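Local coordinates for protein regulator of chromosome condensation (Saccharomyces cerevisiae, PDB 3OF7) that promotes the exchange of GDP for GTP on the Ran-type GTPases GSP1 and GSP2, binds chromatin and supports nuclear export of mRNA and ribosomes, at residues Y335-D341 / R365-T371; L328-L334 / P377-V382; M342-G346 / S400-G404; L219-V225 / H258-I262. All coordinates share one frame; numbering follows the deposited sequence.

Interaction 1. Residues Y335-D341 / R365-T371; sequences YSCGRLD and RAVPLPT
Gly338 and Val367 face each other as an antiparallel hydrogen-bonded pair, Gly338 N giving its hydrogen to Val367 O at 2.7 Å and Val367 N returning one to Gly338 O. A second such pair, Ser336 with Thr371, lies beyond a beta bulge that shifts the register by two residues, and Leu340 N extends the pairing to Arg365 O at 2.8 Å. The side-chain hydroxyls are satisfied away from this pairing: Ser336 OG by Val345 O, Thr371 OG1 by Leu369 O and Tyr355 OH. At the far end, Arg365 grips the carboxylate side-on, NE to Asp341 OD1 at 2.6 Å and NH2 to Asp341 OD2 at 2.7 Å, with the two planes 35° apart. Bends at chi2 (-80°) and chi3 (-40°) fold the Arg365 chain back to this position. Asp341 OD2 also accepts from Arg339 NE, at 2.7 Å and on its anti lone pair. With an asparagine here, the two guanidinium groups would probably be left without the negative charge they share. One carboxylate thus serves two guanidinium groups, Arg339 NH2 lying 3.9 Å from Arg365 NH2, and probably balances their positive charge where the chain leaving strand 334-337 runs beside strand 364-368.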
loop_
_atom_site.group_PDB
_atom_site.type_symbol
_atom_site.label_atom_id
_atom_site.label_comp_id
_atom_site.label_asym_id
_atom_site.label_seq_id
_atom_site.Cartn_x
_atom_site.Cartn_y
_atom_site.Cartn_z
ATOM N N TYR A 335 16.159 0.079 0.812
ATOM C CA TYR A 335 16.629 -1.273 0.522
ATOM C C TYR A 335 15.539 -2.007 -0.241
ATOM O O TYR A 335 14.398 -2.058 0.211
ATOM C CB TYR A 335 16.930 -2.018 1.816
ATOM C CG TYR A 335 18.051 -1.404 2.619
ATOM C CD1 TYR A 335 19.350 -1.911 2.537
ATOM C CD2 TYR A 335 17.812 -0.316 3.463
ATOM C CE1 TYR A 335 20.389 -1.343 3.274
ATOM C CE2 TYR A 335 18.843 0.254 4.206
ATOM C CZ TYR A 335 20.125 -0.264 4.101
ATOM O OH TYR A 335 21.137 0.301 4.834
ATOM N N SER A 336 15.889 -2.579 -1.387
ATOM C CA SER A 336 14.915 -3.339 -2.155
ATOM C C SER A 336 15.310 -4.808 -2.281
ATOM O O SER A 336 16.499 -5.162 -2.200
ATOM C CB SER A 336 14.724 -2.728 -3.539
ATOM O OG SER A 336 15.868 -2.929 -4.344
ATOM N N CYS A 337 14.304 -5.656 -2.467
ATOM C CA CYS A 337 14.528 -7.062 -2.796
ATOM C C CYS A 337 13.340 -7.631 -3.559
ATOM O O CYS A 337 12.226 -7.100 -3.482
ATOM C CB CYS A 337 14.795 -7.895 -1.541
ATOM S SG CYS A 337 13.534 -7.800 -0.272
ATOM N N GLY A 338 13.591 -8.722 -4.279
ATOM C CA GLY A 338 12.574 -9.368 -5.094
ATOM C C GLY A 338 12.851 -9.295 -6.580
ATOM O O GLY A 338 14.010 -9.284 -7.031
ATOM N N ARG A 339 11.767 -9.208 -7.341
ATOM C CA ARG A 339 11.791 -9.385 -8.786
ATOM C C ARG A 339 12.495 -8.272 -9.574
ATOM O O ARG A 339 12.413 -7.089 -9.226
ATOM C CB ARG A 339 10.356 -9.557 -9.278
ATOM C CG ARG A 339 10.253 -10.066 -10.690
ATOM C CD ARG A 339 8.838 -10.540 -10.952
ATOM N NE ARG A 339 8.740 -11.081 -12.302
ATOM C CZ ARG A 339 7.615 -11.489 -12.875
ATOM N NH1 ARG A 339 6.454 -11.425 -12.224
ATOM N NH2 ARG A 339 7.660 -11.975 -14.109
ATOM N N LEU A 340 13.159 -8.681 -10.655
ATOM C CA LEU A 340 13.947 -7.802 -11.516
ATOM C C LEU A 340 13.415 -7.733 -12.957
ATOM O O LEU A 340 13.814 -6.844 -13.733
ATOM C CB LEU A 340 15.403 -8.306 -11.502
ATOM C CG LEU A 340 16.611 -7.494 -11.969
ATOM C CD1 LEU A 340 16.707 -6.164 -11.246
ATOM C CD2 LEU A 340 17.865 -8.331 -11.718
ATOM N N ASP A 341 12.511 -8.656 -13.316
ATOM C CA ASP A 341 12.002 -8.772 -14.698
ATOM C C ASP A 341 11.404 -7.476 -15.229
ATOM O O ASP A 341 11.550 -7.152 -16.415
ATOM C CB ASP A 341 10.954 -9.895 -14.820
ATOM C CG ASP A 341 11.505 -11.264 -14.471
ATOM O OD1 ASP A 341 12.624 -11.600 -14.917
ATOM O OD2 ASP A 341 10.819 -12.018 -13.743
ATOM N N ARG A 365 16.820 -12.615 -12.630
ATOM C CA ARG A 365 15.371 -12.545 -12.378
ATOM C C ARG A 365 15.019 -11.892 -11.048
ATOM O O ARG A 365 13.894 -11.415 -10.879
ATOM C CB ARG A 365 14.732 -13.944 -12.384
ATOM C CG ARG A 365 14.991 -14.818 -13.617
ATOM C CD ARG A 365 14.114 -14.496 -14.832
ATOM N NE ARG A 365 12.709 -14.183 -14.532
ATOM C CZ ARG A 365 11.699 -15.052 -14.469
ATOM N NH1 ARG A 365 11.890 -16.351 -14.656
ATOM N NH2 ARG A 365 10.475 -14.616 -14.198
ATOM N N ALA A 366 15.956 -11.904 -10.095
ATOM C CA ALA A 366 15.664 -11.479 -8.721
ATOM C C ALA A 366 16.890 -11.061 -7.900
ATOM O O ALA A 366 18.000 -11.543 -8.124
ATOM C CB ALA A 366 14.873 -12.571 -7.970
ATOM N N VAL A 367 16.658 -10.173 -6.936
ATOM C CA VAL A 367 17.671 -9.776 -5.947
ATOM C C VAL A 367 17.087 -10.142 -4.585
ATOM O O VAL A 367 16.240 -9.418 -4.055
ATOM C CB VAL A 367 17.994 -8.258 -6.037
ATOM C CG1 VAL A 367 19.039 -7.848 -4.982
ATOM C CG2 VAL A 367 18.494 -7.896 -7.439
ATOM N N PRO A 368 17.492 -11.299 -4.030
ATOM C CA PRO A 368 16.751 -11.877 -2.912
ATOM C C PRO A 368 17.135 -11.398 -1.512
ATOM O O PRO A 368 16.535 -11.845 -0.539
ATOM C CB PRO A 368 17.046 -13.367 -3.048
ATOM C CG PRO A 368 18.427 -13.398 -3.597
ATOM C CD PRO A 368 18.551 -12.210 -4.507
ATOM N N LEU A 369 18.144 -10.540 -1.405
ATOM C CA LEU A 369 18.483 -9.920 -0.121
ATOM C C LEU A 369 18.268 -8.420 -0.238
ATOM O O LEU A 369 18.514 -7.856 -1.302
ATOM C CB LEU A 369 19.946 -10.180 0.252
ATOM C CG LEU A 369 20.475 -11.603 0.401
ATOM C CD1 LEU A 369 21.983 -11.530 0.682
ATOM C CD2 LEU A 369 19.737 -12.385 1.489
ATOM N N PRO A 370 17.811 -7.770 0.851
ATOM C CA PRO A 370 17.618 -6.319 0.844
ATOM C C PRO A 370 18.908 -5.633 0.420
ATOM O O PRO A 370 19.966 -5.907 0.992
ATOM C CB PRO A 370 17.300 -5.997 2.308
ATOM C CG PRO A 370 16.758 -7.236 2.858
ATOM C CD PRO A 370 17.432 -8.367 2.144
ATOM N N THR A 371 18.816 -4.776 -0.592
ATOM C CA THR A 371 19.988 -4.165 -1.208
ATOM C C THR A 371 19.777 -2.657 -1.273
ATOM O O THR A 371 18.774 -2.183 -1.808
ATOM C CB THR A 371 20.249 -4.759 -2.615
ATOM O OG1 THR A 371 20.319 -6.188 -2.519
ATOM C CG2 THR A 371 21.551 -4.226 -3.226
#

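Interaction 2. Residues L328-L334 / P377-V382; sequences LSQDGDL and PKFKSV
Leu328 and Leu334 swing CG away from the backbone N (chi1 -178° and -166°), which carries their methyl groups onto the 377-382 segment. Leu328 CD1 lies 3.9 Å from Phe379 CB, the two side chains meeting at about a right angle, while Leu334 CD2 approaches Phe379 CD1 at 4.0 Å and Leu334 CD1 meets Val382 CG2. The backbone joins at one point: Phe379 N donates to Gly332 O, nearly straight (171°) and on a lone pair in the carbonyl plane. Gly332 closes a type I turn from Ser329, and a side chain there would run into Lys378 CB and Phe379 O. Two waters bridge the seam, one between Ser329 O and Phe379 O, the other between Gly332 O and Pro377 O. Lys378, bent at chi2, runs alongside Asp333, and Lys378 NZ reaches Asp333 OD1 at 3.1 Å from above the carboxylate plane. An alanine in place of Asp333 would probably leave the ammonium without this charged mate and the lysine chain freer to move. The contact sets the turn between strands 324-329 and 334-337 against the start of strand 379-384, the first strand of the next propeller blade, where Phe379 packs on Ala391 and Leu334 on Trp401.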
loop_
_atom_site.group_PDB
_atom_site.type_symbol
_atom_site.label_atom_id
_atom_site.label_comp_id
_atom_site.label_asym_id
_atom_site.label_seq_id
_atom_site.Cartn_x
_atom_site.Cartn_y
_atom_site.Cartn_z
ATOM N N LEU A 328 12.427 1.204 3.967
ATOM C CA LEU A 328 12.954 2.549 4.146
ATOM C C LEU A 328 13.489 2.769 5.563
ATOM O O LEU A 328 12.785 2.524 6.540
ATOM C CB LEU A 328 11.876 3.581 3.822
ATOM C CG LEU A 328 12.258 5.058 3.916
ATOM C CD1 LEU A 328 13.352 5.393 2.907
ATOM C CD2 LEU A 328 11.015 5.918 3.673
ATOM N N SER A 329 14.734 3.236 5.658
ATOM C CA SER A 329 15.341 3.515 6.961
ATOM C C SER A 329 14.951 4.907 7.445
ATOM O O SER A 329 14.537 5.750 6.654
ATOM C CB SER A 329 16.862 3.411 6.891
ATOM O OG SER A 329 17.411 4.507 6.187
ATOM N N GLN A 330 15.108 5.146 8.745
ATOM C CA GLN A 330 14.908 6.478 9.323
ATOM C C GLN A 330 15.808 7.559 8.717
ATOM O O GLN A 330 15.407 8.719 8.642
ATOM C CB GLN A 330 15.077 6.450 10.851
ATOM C CG GLN A 330 13.869 5.917 11.615
ATOM C CD GLN A 330 12.608 6.756 11.435
ATOM O OE1 GLN A 330 12.638 7.851 10.868
ATOM N NE2 GLN A 330 11.490 6.239 11.920
ATOM N N ASP A 331 17.011 7.174 8.291
ATOM C CA ASP A 331 17.958 8.089 7.633
ATOM C C ASP A 331 17.608 8.378 6.169
ATOM O O ASP A 331 18.224 9.247 5.541
ATOM C CB ASP A 331 19.387 7.521 7.693
ATOM C CG ASP A 331 19.958 7.500 9.100
ATOM O OD1 ASP A 331 19.344 8.085 10.021
ATOM O OD2 ASP A 331 21.035 6.893 9.279
ATOM N N GLY A 332 16.652 7.633 5.615
ATOM C CA GLY A 332 16.206 7.863 4.241
ATOM C C GLY A 332 16.804 6.966 3.170
ATOM O O GLY A 332 16.660 7.241 1.980
ATOM N N ASP A 333 17.473 5.892 3.580
ATOM C CA ASP A 333 18.028 4.933 2.627
ATOM C C ASP A 333 16.971 3.895 2.294
ATOM O O ASP A 333 16.180 3.510 3.157
ATOM C CB ASP A 333 19.257 4.229 3.193
ATOM C CG ASP A 333 20.440 5.162 3.395
ATOM O OD1 ASP A 333 20.622 6.120 2.608
ATOM O OD2 ASP A 333 21.208 4.913 4.346
ATOM N N LEU A 334 16.985 3.425 1.052
ATOM C CA LEU A 334 15.988 2.474 0.591
ATOM C C LEU A 334 16.644 1.153 0.203
ATOM O O LEU A 334 17.568 1.117 -0.617
ATOM C CB LEU A 334 15.205 3.056 -0.587
ATOM C CG LEU A 334 13.904 2.374 -1.011
ATOM C CD1 LEU A 334 12.848 2.446 0.094
ATOM C CD2 LEU A 334 13.387 3.034 -2.285
ATOM N N PRO A 377 18.154 10.323 -4.182
ATOM C CA PRO A 377 17.988 11.175 -3.013
ATOM C C PRO A 377 17.587 10.362 -1.781
ATOM O O PRO A 377 17.209 9.187 -1.896
ATOM C CB PRO A 377 16.825 12.097 -3.413
ATOM C CG PRO A 377 16.091 11.351 -4.461
ATOM C CD PRO A 377 17.122 10.578 -5.206
ATOM N N LYS A 378 17.676 10.995 -0.615
ATOM C CA LYS A 378 17.099 10.451 0.605
ATOM C C LYS A 378 15.579 10.497 0.489
ATOM O O LYS A 378 15.016 11.503 0.035
ATOM C CB LYS A 378 17.575 11.250 1.824
ATOM C CG LYS A 378 19.090 11.228 2.033
ATOM C CD LYS A 378 19.556 9.924 2.677
ATOM C CE LYS A 378 21.085 9.836 2.746
ATOM N NZ LYS A 378 21.542 8.836 3.758
ATOM N N PHE A 379 14.919 9.402 0.867
ATOM C CA PHE A 379 13.456 9.334 0.788
ATOM C C PHE A 379 12.795 9.421 2.153
ATOM O O PHE A 379 13.342 8.951 3.142
ATOM C CB PHE A 379 12.987 8.061 0.080
ATOM C CG PHE A 379 13.446 7.954 -1.349
ATOM C CD1 PHE A 379 14.308 6.936 -1.739
ATOM C CD2 PHE A 379 13.009 8.869 -2.308
ATOM C CE1 PHE A 379 14.736 6.826 -3.077
ATOM C CE2 PHE A 379 13.425 8.766 -3.638
ATOM C CZ PHE A 379 14.289 7.743 -4.020
ATOM N N LYS A 380 11.600 10.000 2.190
ATOM C CA LYS A 380 10.842 10.095 3.433
ATOM C C LYS A 380 9.610 9.175 3.486
ATOM O O LYS A 380 9.127 8.861 4.566
ATOM C CB LYS A 380 10.493 11.556 3.769
ATOM C CG LYS A 380 9.649 12.284 2.728
ATOM C CD LYS A 380 9.279 13.679 3.230
ATOM C CE LYS A 380 8.339 14.390 2.277
ATOM N NZ LYS A 380 7.731 15.629 2.905
ATOM N N SER A 381 9.107 8.754 2.323
ATOM C CA SER A 381 8.032 7.754 2.253
ATOM C C SER A 381 8.117 6.979 0.943
ATOM O O SER A 381 8.747 7.427 -0.012
ATOM C CB SER A 381 6.638 8.391 2.402
ATOM O OG SER A 381 6.294 9.169 1.258
ATOM N N VAL A 382 7.481 5.815 0.908
ATOM C CA VAL A 382 7.533 4.941 -0.259
ATOM C C VAL A 382 6.198 4.203 -0.393
ATOM O O VAL A 382 5.530 3.938 0.603
ATOM C CB VAL A 382 8.750 3.966 -0.158
ATOM C CG1 VAL A 382 8.643 3.041 1.065
ATOM C CG2 VAL A 382 8.955 3.165 -1.440
HETATM O O HOH W 1 13.240 8.381 5.847
HETATM O O HOH W 2 17.753 6.943 -0.479
#

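Interaction 3. Residues M342-G346 / S400-G404; sequences MFEVG and SWGFG
This is a loop-to-strand contact between two successive blades of the beta-propeller: residues 342-346, in the long loop after strand 334-337, lie against the end of strand 398-402 and the residues that follow it. It has two parts, a side-chain pair at one end and an indole at the other. In the pair, Met342 runs alongside Phe403, a Met-aromatic contact in which Met342 SD sits over one ring face, 3.8 Å from the centroid of the Phe403 ring and 31° off its normal. Met342 SD leans to one side of that face, within 3.4 Å of Phe403 CD2. At the other end the indole of Trp401 points into the type I turn from Phe343 to Gly346. Trp401 NE1 makes a weak, bent hydrogen bond of 2.9 Å to Glu344 O, and Phe343 O lies in the indole plane at the CD1 edge. Gly346 CA comes to 3.3 Å from Trp401 CD1, so that a side chain on this residue would strike NE1. A water donates to both Glu344 O and Trp401 O, while the carboxylate of Glu344 turns back to Met342 N through OE1 and bonds His387 through OE2. The chemistry is mixed: Glu344 O, buried at the blade boundary, is satisfied jointly by a weak indole bond and a water, and at the opposite end the sulfur-ring contact adds an apolar hold.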
loop_
_atom_site.group_PDB
_atom_site.type_symbol
_atom_site.label_atom_id
_atom_site.label_comp_id
_atom_site.label_asym_id
_atom_site.label_seq_id
_atom_site.Cartn_x
_atom_site.Cartn_y
_atom_site.Cartn_z
ATOM N N MET A 342 10.714 -6.739 -14.359
ATOM C CA MET A 342 10.115 -5.458 -14.750
ATOM C C MET A 342 10.770 -4.309 -13.984
ATOM O O MET A 342 10.148 -3.271 -13.749
ATOM C CB MET A 342 8.593 -5.473 -14.530
ATOM C CG MET A 342 7.837 -6.444 -15.460
ATOM S SD MET A 342 6.100 -6.770 -15.038
ATOM C CE MET A 342 6.226 -8.368 -14.237
ATOM N N PHE A 343 12.033 -4.519 -13.606
ATOM C CA PHE A 343 12.827 -3.531 -12.876
ATOM C C PHE A 343 12.198 -3.131 -11.542
ATOM O O PHE A 343 12.422 -2.013 -11.062
ATOM C CB PHE A 343 13.071 -2.273 -13.725
ATOM C CG PHE A 343 13.937 -2.495 -14.953
ATOM C CD1 PHE A 343 14.958 -3.451 -14.959
ATOM C CD2 PHE A 343 13.753 -1.701 -16.081
ATOM C CE1 PHE A 343 15.773 -3.640 -16.098
ATOM C CE2 PHE A 343 14.566 -1.868 -17.227
ATOM C CZ PHE A 343 15.577 -2.847 -17.222
ATOM N N GLU A 344 11.419 -4.039 -10.942
ATOM C CA GLU A 344 10.671 -3.723 -9.722
ATOM C C GLU A 344 11.582 -3.216 -8.615
ATOM O O GLU A 344 11.230 -2.266 -7.912
ATOM C CB GLU A 344 9.843 -4.924 -9.230
ATOM C CG GLU A 344 8.723 -5.353 -10.179
ATOM C CD GLU A 344 9.125 -6.467 -11.151
ATOM O OE1 GLU A 344 10.296 -6.507 -11.606
ATOM O OE2 GLU A 344 8.242 -7.299 -11.479
ATOM N N VAL A 345 12.755 -3.840 -8.472
ATOM C CA VAL A 345 13.678 -3.501 -7.379
ATOM C C VAL A 345 14.477 -2.200 -7.600
ATOM O O VAL A 345 15.066 -1.670 -6.653
ATOM C CB VAL A 345 14.618 -4.681 -7.006
ATOM C CG1 VAL A 345 13.794 -5.818 -6.407
ATOM C CG2 VAL A 345 15.397 -5.163 -8.228
ATOM N N GLY A 346 14.488 -1.697 -8.835
ATOM C CA GLY A 346 15.064 -0.380 -9.138
ATOM C C GLY A 346 16.574 -0.300 -9.003
ATOM O O GLY A 346 17.111 0.760 -8.660
ATOM N N SER A 400 9.718 7.515 -9.380
ATOM C CA SER A 400 9.045 6.261 -9.694
ATOM C C SER A 400 9.922 5.349 -10.539
ATOM O O SER A 400 10.888 5.796 -11.174
ATOM C CB SER A 400 7.727 6.543 -10.424
ATOM O OG SER A 400 7.975 7.230 -11.640
ATOM N N TRP A 401 9.574 4.066 -10.538
ATOM C CA TRP A 401 10.279 3.072 -11.333
ATOM C C TRP A 401 9.480 1.776 -11.392
ATOM O O TRP A 401 8.496 1.602 -10.659
ATOM C CB TRP A 401 11.681 2.801 -10.774
ATOM C CG TRP A 401 11.731 2.118 -9.411
ATOM C CD1 TRP A 401 11.984 0.795 -9.167
ATOM C CD2 TRP A 401 11.557 2.735 -8.125
ATOM N NE1 TRP A 401 11.984 0.550 -7.816
ATOM C CE2 TRP A 401 11.716 1.720 -7.152
ATOM C CE3 TRP A 401 11.271 4.044 -7.701
ATOM C CZ2 TRP A 401 11.609 1.971 -5.776
ATOM C CZ3 TRP A 401 11.160 4.297 -6.332
ATOM C CH2 TRP A 401 11.333 3.262 -5.384
ATOM N N GLY A 402 9.911 0.881 -12.275
ATOM C CA GLY A 402 9.273 -0.413 -12.417
ATOM C C GLY A 402 8.556 -0.569 -13.743
ATOM O O GLY A 402 8.944 0.027 -14.746
ATOM N N PHE A 403 7.521 -1.399 -13.730
ATOM C CA PHE A 403 6.750 -1.743 -14.919
ATOM C C PHE A 403 6.138 -0.495 -15.557
ATOM O O PHE A 403 5.471 0.290 -14.881
ATOM C CB PHE A 403 5.660 -2.733 -14.517
ATOM C CG PHE A 403 4.901 -3.328 -15.677
ATOM C CD1 PHE A 403 3.513 -3.312 -15.684
ATOM C CD2 PHE A 403 5.572 -3.919 -16.743
ATOM C CE1 PHE A 403 2.793 -3.884 -16.750
ATOM C CE2 PHE A 403 4.876 -4.504 -17.801
ATOM C CZ PHE A 403 3.482 -4.477 -17.809
ATOM N N GLY A 404 6.378 -0.311 -16.854
ATOM C CA GLY A 404 5.994 0.924 -17.531
ATOM C C GLY A 404 4.781 0.868 -18.439
ATOM O O GLY A 404 4.239 1.907 -18.818
HETATM O O HOH W 3 8.993 -0.863 -8.724
#

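Interaction 4. Residues L219-V225 / H258-I262; sequences LDEEGMV and HVKYI
Between two neighbouring blades of the RCC1-type beta-propeller, the turn linking strands 215-220 and 225-229 packs against the first strand of the next blade, 259-264. The turn is type I, from Asp220 to Gly223, and Asp220 OD1 braces it from within by accepting from Met224 N at 3.0 Å, with weaker bonds from Glu222 N and Gly223 N. Gly223 suits its place: at its backbone angles a CB would press on the preceding carbonyl O and would also run into Val259 N. Leu219, its CG anti to the backbone N (chi1 -179°), sends CD1 to Val259 CB at 3.8 Å and lays CD2 against the backbone of Lys260, 3.5 Å from Lys260 C. Further along the strand, Ile262 CD1 approaches Leu219 CB at 3.9 Å, while Val225 CG2 touches both Val259 CG2 and Ile262 CG2, at 3.8 and 3.9 Å. The N-terminal arm also reaches the seam: Asn14 ND2 bonds both Val259 O and Asp220 O. A water joins Glu222 O to His258 N. The direct backbone link between the two segments is Val259 N to Gly223 O, 3.0 Å long, the donor lying in the carbonyl plane on a lone pair.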
loop_
_atom_site.group_PDB
_atom_site.type_symbol
_atom_site.label_atom_id
_atom_site.label_comp_id
_atom_site.label_asym_id
_atom_site.label_seq_id
_atom_site.Cartn_x
_atom_site.Cartn_y
_atom_site.Cartn_z
ATOM N N LEU A 219 -2.777 -5.001 13.770
ATOM C CA LEU A 219 -1.878 -4.962 14.927
ATOM C C LEU A 219 -2.629 -4.349 16.104
ATOM O O LEU A 219 -3.349 -3.359 15.934
ATOM C CB LEU A 219 -0.636 -4.120 14.618
ATOM C CG LEU A 219 0.451 -3.967 15.692
ATOM C CD1 LEU A 219 1.068 -5.319 16.092
ATOM C CD2 LEU A 219 1.546 -3.024 15.173
ATOM N N ASP A 220 -2.482 -4.938 17.288
ATOM C CA ASP A 220 -3.154 -4.371 18.466
ATOM C C ASP A 220 -2.184 -3.722 19.449
ATOM O O ASP A 220 -0.967 -3.769 19.260
ATOM C CB ASP A 220 -4.113 -5.377 19.128
ATOM C CG ASP A 220 -3.406 -6.445 19.937
ATOM O OD1 ASP A 220 -2.190 -6.328 20.193
ATOM O OD2 ASP A 220 -4.091 -7.421 20.322
ATOM N N GLU A 221 -2.739 -3.117 20.501
ATOM C CA GLU A 221 -1.957 -2.375 21.498
ATOM C C GLU A 221 -0.821 -3.167 22.137
ATOM O O GLU A 221 0.219 -2.591 22.446
ATOM C CB GLU A 221 -2.862 -1.852 22.610
ATOM C CG GLU A 221 -3.890 -0.845 22.180
ATOM C CD GLU A 221 -4.761 -0.415 23.342
ATOM O OE1 GLU A 221 -4.471 0.649 23.934
ATOM O OE2 GLU A 221 -5.716 -1.147 23.674
ATOM N N GLU A 222 -1.017 -4.471 22.347
ATOM C CA GLU A 222 0.020 -5.298 22.988
ATOM C C GLU A 222 1.038 -5.872 21.998
ATOM O O GLU A 222 2.028 -6.494 22.397
ATOM C CB GLU A 222 -0.594 -6.406 23.873
ATOM C CG GLU A 222 -1.219 -7.591 23.119
ATOM C CD GLU A 222 -1.420 -8.826 24.004
ATOM O OE1 GLU A 222 -0.744 -8.941 25.047
ATOM O OE2 GLU A 222 -2.262 -9.681 23.655
ATOM N N GLY A 223 0.807 -5.648 20.705
ATOM C CA GLY A 223 1.760 -6.082 19.692
ATOM C C GLY A 223 1.431 -7.419 19.056
ATOM O O GLY A 223 2.286 -8.023 18.410
ATOM N N MET A 224 0.199 -7.885 19.241
ATOM C CA MET A 224 -0.265 -9.118 18.602
ATOM C C MET A 224 -0.698 -8.794 17.168
ATOM O O MET A 224 -1.323 -7.756 16.917
ATOM C CB MET A 224 -1.424 -9.737 19.391
ATOM C CG MET A 224 -1.848 -11.151 18.951
ATOM S SD MET A 224 -0.701 -12.479 19.410
ATOM C CE MET A 224 -1.124 -12.696 21.152
ATOM N N VAL A 225 -0.348 -9.675 16.235
ATOM C CA VAL A 225 -0.759 -9.540 14.827
ATOM C C VAL A 225 -1.874 -10.523 14.501
ATOM O O VAL A 225 -1.831 -11.686 14.909
ATOM C CB VAL A 225 0.418 -9.781 13.854
ATOM C CG1 VAL A 225 0.010 -9.473 12.398
ATOM C CG2 VAL A 225 1.625 -8.949 14.252
ATOM N N HIS A 258 4.752 -9.075 20.182
ATOM C CA HIS A 258 5.742 -8.019 20.456
ATOM C C HIS A 258 6.058 -7.135 19.238
ATOM O O HIS A 258 7.159 -6.587 19.121
ATOM C CB HIS A 258 7.040 -8.610 21.044
ATOM C CG HIS A 258 6.811 -9.618 22.130
ATOM N ND1 HIS A 258 7.207 -10.936 22.019
ATOM C CD2 HIS A 258 6.210 -9.506 23.339
ATOM C CE1 HIS A 258 6.870 -11.589 23.118
ATOM N NE2 HIS A 258 6.261 -10.745 23.934
ATOM N N VAL A 259 5.084 -6.994 18.345
ATOM C CA VAL A 259 5.275 -6.258 17.094
ATOM C C VAL A 259 4.847 -4.795 17.234
ATOM O O VAL A 259 3.830 -4.510 17.848
ATOM C CB VAL A 259 4.495 -6.947 15.944
ATOM C CG1 VAL A 259 4.551 -6.108 14.650
ATOM C CG2 VAL A 259 5.061 -8.339 15.699
ATOM N N LYS A 260 5.632 -3.875 16.666
ATOM C CA LYS A 260 5.292 -2.451 16.727
ATOM C C LYS A 260 4.883 -1.867 15.375
ATOM O O LYS A 260 4.359 -0.755 15.308
ATOM C CB LYS A 260 6.423 -1.626 17.360
ATOM C CG LYS A 260 7.756 -1.627 16.618
ATOM C CD LYS A 260 8.576 -0.407 17.035
ATOM C CE LYS A 260 9.928 -0.365 16.352
ATOM N NZ LYS A 260 10.855 -1.364 16.934
ATOM N N TYR A 261 5.120 -2.616 14.302
ATOM C CA TYR A 261 4.788 -2.141 12.965
ATOM C C TYR A 261 4.548 -3.313 12.028
ATOM O O TYR A 261 5.316 -4.273 12.012
ATOM C CB TYR A 261 5.915 -1.251 12.429
ATOM C CG TYR A 261 5.770 -0.817 10.979
ATOM C CD1 TYR A 261 4.958 0.264 10.630
ATOM C CD2 TYR A 261 6.465 -1.476 9.964
ATOM C CE1 TYR A 261 4.831 0.674 9.290
ATOM C CE2 TYR A 261 6.351 -1.081 8.628
ATOM C CZ TYR A 261 5.533 0.000 8.301
ATOM O OH TYR A 261 5.417 0.385 6.987
ATOM N N ILE A 262 3.486 -3.217 11.240
ATOM C CA ILE A 262 3.191 -4.237 10.227
ATOM C C ILE A 262 3.103 -3.603 8.838
ATOM O O ILE A 262 2.710 -2.444 8.694
ATOM C CB ILE A 262 1.900 -5.028 10.543
ATOM C CG1 ILE A 262 0.730 -4.084 10.832
ATOM C CG2 ILE A 262 2.119 -6.003 11.725
ATOM C CD1 ILE A 262 -0.640 -4.760 10.802
HETATM O O HOH W 4 2.366 -9.309 21.968
#

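In the fold
From the N terminus, interaction 4 closes first, bringing 258-262 back onto 219-225 across one blade boundary before any other begins. The chain then enters the blade made by strands 315-320, 324-329, 334-337 and 370-372. Interaction 2 opens here and closes on the next blade at 377-382; interaction 1 is nested inside that loop, pairing strand 334-337 and what follows with 365-371. Interaction 3 opens within both loops and closes beyond both, at 400-404, so it crosses each. It touches interaction 1 through Val345 and Ser336, and interaction 2 through Trp401 and Leu334. Interactions 3 and 4 lie on opposite sides of the chain's centre, centres about 31 Å apart.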